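Local coordinates for protein TssK (Serratia sp. FS14, PDB 5Y0E) that probably forms part of the baseplate of the bacterial type VI secretion system, which supports assembly of the contractile injection tail, at the interface of chains A and B. Coordinates in Å, arbitrary orientation; residue numbers count along the deposited sequence, not the author numbering. Chains: chain A/B, TssK.

Contact 1: the interface of chains A and B. Residues chain A 74, 76; chain B 3, 33.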
# COMPACT_ATOMS: atom_id res chain seq x y z
N PRO A 74 10.97 -13.38 20.61
CA PRO A 74 9.88 -14.13 19.98
C PRO A 74 9.35 -15.19 20.92
O PRO A 74 10.04 -15.68 21.80
CB PRO A 74 10.56 -14.77 18.77
CG PRO A 74 11.98 -14.82 19.12
CD PRO A 74 12.28 -13.68 20.02
N ARG A 76 6.02 -18.44 21.16
CA ARG A 76 5.00 -19.26 20.55
C ARG A 76 4.61 -20.33 21.56
O ARG A 76 5.49 -20.97 22.13
CB ARG A 76 5.51 -19.90 19.25
CG ARG A 76 4.58 -20.92 18.66
CD ARG A 76 5.19 -21.56 17.42
NE ARG A 76 5.78 -20.55 16.54
CZ ARG A 76 5.12 -19.92 15.57
NH1 ARG A 76 3.85 -20.21 15.33
NH2 ARG A 76 5.74 -19.01 14.83
N ASP B 3 8.83 -27.23 17.50
CA ASP B 3 9.09 -26.13 18.41
C ASP B 3 10.31 -26.39 19.27
O ASP B 3 10.26 -27.17 20.20
CB ASP B 3 7.88 -25.88 19.29
CG ASP B 3 6.93 -24.88 18.69
OD1 ASP B 3 7.41 -23.89 18.09
OD2 ASP B 3 5.71 -25.08 18.79
N ASN B 33 11.63 -17.41 13.38
CA ASN B 33 10.45 -16.85 13.94
C ASN B 33 10.47 -15.36 13.78
O ASN B 33 9.45 -14.77 13.57
CB ASN B 33 10.31 -17.21 15.40
CG ASN B 33 9.80 -18.59 15.61
OD1 ASN B 33 9.36 -19.24 14.69
ND2 ASN B 33 9.89 -19.06 16.82
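In A:Arg76, CG stands anti to the backbone N (chi1 172°) and the extended chi2 carries CD alongside the carboxylate of B:Asp3; the bend at chi3 (-45°) then turns NE and the guanidinium toward B:Asn33. This is a subunit interface of TssK, a member of the VC_A0110/ImpJ/VasE family of type VI secretion proteins. Strand 74-78 of chain A faces helix 17-37 and the N-terminal segment of chain B. The carboxylate of B:Asp3 meets the arginine at its aliphatic part: OD1 lies 3.3 Å from A:Arg76 CD, and OD2 is 3.8 Å from the same methylene carbon. The two side chains cross at roughly a right angle, yet the carboxylate and guanidinium planes are turned by only 23°. With A:Arg76 NE 4.0 Å from B:Asp3 OD1, the opposite charges are near without forming a salt bridge, and any attraction would act mainly through the longer-range electrostatic field. At the far end of the arginine, NH2 comes within 3.6 Å of the amide oxygen OD1 of B:Asn33, which lies somewhat off the guanidinium plane, too long to count as a hydrogen bond; the amide and guanidinium planes are turned about halfway between parallel and perpendicular. Asparagine suits this place near the end of the helix, being short, uncharged and able to present a carbonyl oxygen to a cation. Arginine suits the strand because its long chain offers methylenes for packing on the way to a charged tip. Two residues back on the same strand, A:Pro74 adds a compact apolar ring, whose CB approaches B:Asn33 CB at 4.2 Å.

Contact 2: the interface of chains A and B. Residues chain A 223, 401-402; chain B 398-399.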
# COMPACT_ATOMS: atom_id res chain seq x y z
N GLN A 223 -24.53 7.26 -17.87
CA GLN A 223 -25.52 8.10 -18.50
C GLN A 223 -24.94 9.44 -18.74
O GLN A 223 -24.25 9.95 -17.91
CB GLN A 223 -26.70 8.27 -17.61
CG GLN A 223 -27.04 7.01 -16.88
CD GLN A 223 -28.45 7.00 -16.46
OE1 GLN A 223 -28.90 7.88 -15.76
NE2 GLN A 223 -29.18 6.00 -16.88
N ALA A 401 -34.66 6.60 -9.68
CA ALA A 401 -35.81 6.66 -10.57
C ALA A 401 -35.70 5.59 -11.62
O ALA A 401 -34.67 5.47 -12.28
CB ALA A 401 -35.89 8.03 -11.24
N GLY A 402 -36.76 4.81 -11.78
CA GLY A 402 -36.74 3.67 -12.65
C GLY A 402 -36.53 2.34 -11.95
O GLY A 402 -36.65 1.30 -12.59
N PRO B 398 -30.94 8.41 -19.31
CA PRO B 398 -31.68 8.71 -18.09
C PRO B 398 -33.13 8.31 -18.21
O PRO B 398 -33.75 8.49 -19.26
CB PRO B 398 -31.54 10.22 -17.96
CG PRO B 398 -30.41 10.58 -18.85
CD PRO B 398 -30.48 9.63 -19.98
N TYR B 399 -33.66 7.76 -17.14
CA TYR B 399 -35.08 7.46 -17.07
C TYR B 399 -35.91 8.74 -17.11
O TYR B 399 -35.63 9.69 -16.39
CB TYR B 399 -35.36 6.69 -15.79
CG TYR B 399 -36.80 6.30 -15.57
CD1 TYR B 399 -37.36 5.25 -16.27
CD2 TYR B 399 -37.58 6.93 -14.62
CE1 TYR B 399 -38.65 4.87 -16.06
CE2 TYR B 399 -38.89 6.54 -14.40
CZ TYR B 399 -39.41 5.50 -15.13
OH TYR B 399 -40.70 5.10 -14.94
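A:Gly402 lies against B:Tyr399 with a left-handed backbone (phi 99°), a conformation that glycine adopts easily, whereas A:Ala401 and the pair B:Pro398 and B:Tyr399 are all extended in loops. The main side-chain event is the tyrosine ring of chain B meeting this turn of chain A. CG of B:Tyr399 is anti to its own backbone N (chi1 -180°), and this throws the ring away from its loop so that one face is turned to the glycine. A:Gly402 CA sits over the centre of that face, 3.8 Å from the centroid, in a CH-pi contact. Having no side chain, glycine can bring its alpha carbon flat against an aromatic face, and tyrosine supplies a broad surface to receive it. The backbone nitrogen of A:Gly402 lies above the same face, 3.6 Å from B:Tyr399 CD2. Next to it, the methyl of A:Ala401 comes to CD2 from the rim, with CB 3.9 Å away; a methyl is small enough to sit beside the ring while the glycine stays close to its face. The carbonyl oxygen of A:Ala401 lies over the root of the side chain, 3.8 Å from B:Tyr399 CB. A second, separate touch is made by A:Gln223, which directly follows helix 197-222. Its chain is extended beyond CG and lays the amide along the backbone of B:Pro398, a rigid residue whose ring-bound nitrogen has no hydrogen to donate. Between these two residues the approach is one of van der Waals packing, with both arms of the amide taking part: A:Gln223 OE1 is 3.7 Å from B:Pro398 CA, while NE2 is 3.8 Å from the proline N.

Contact 1 and contact 2 are about 59 Å apart, measured between the centres of their C-alpha atoms, and have no residue in common. Contact 1 uses strand 74-78 of chain A with helix 17-37 and the N-terminal segment of chain B; contact 2 brings together the residue following helix 197-222 of chain A and the loops before strand 404-408 of both chains. The chains use different residues of this loop, in keeping with an interface that is not an exact two-fold. Contacts so widely spaced may help limit tilting of one subunit against its neighbour in the deposited three-chain assembly, which may reflect the form built into the baseplate.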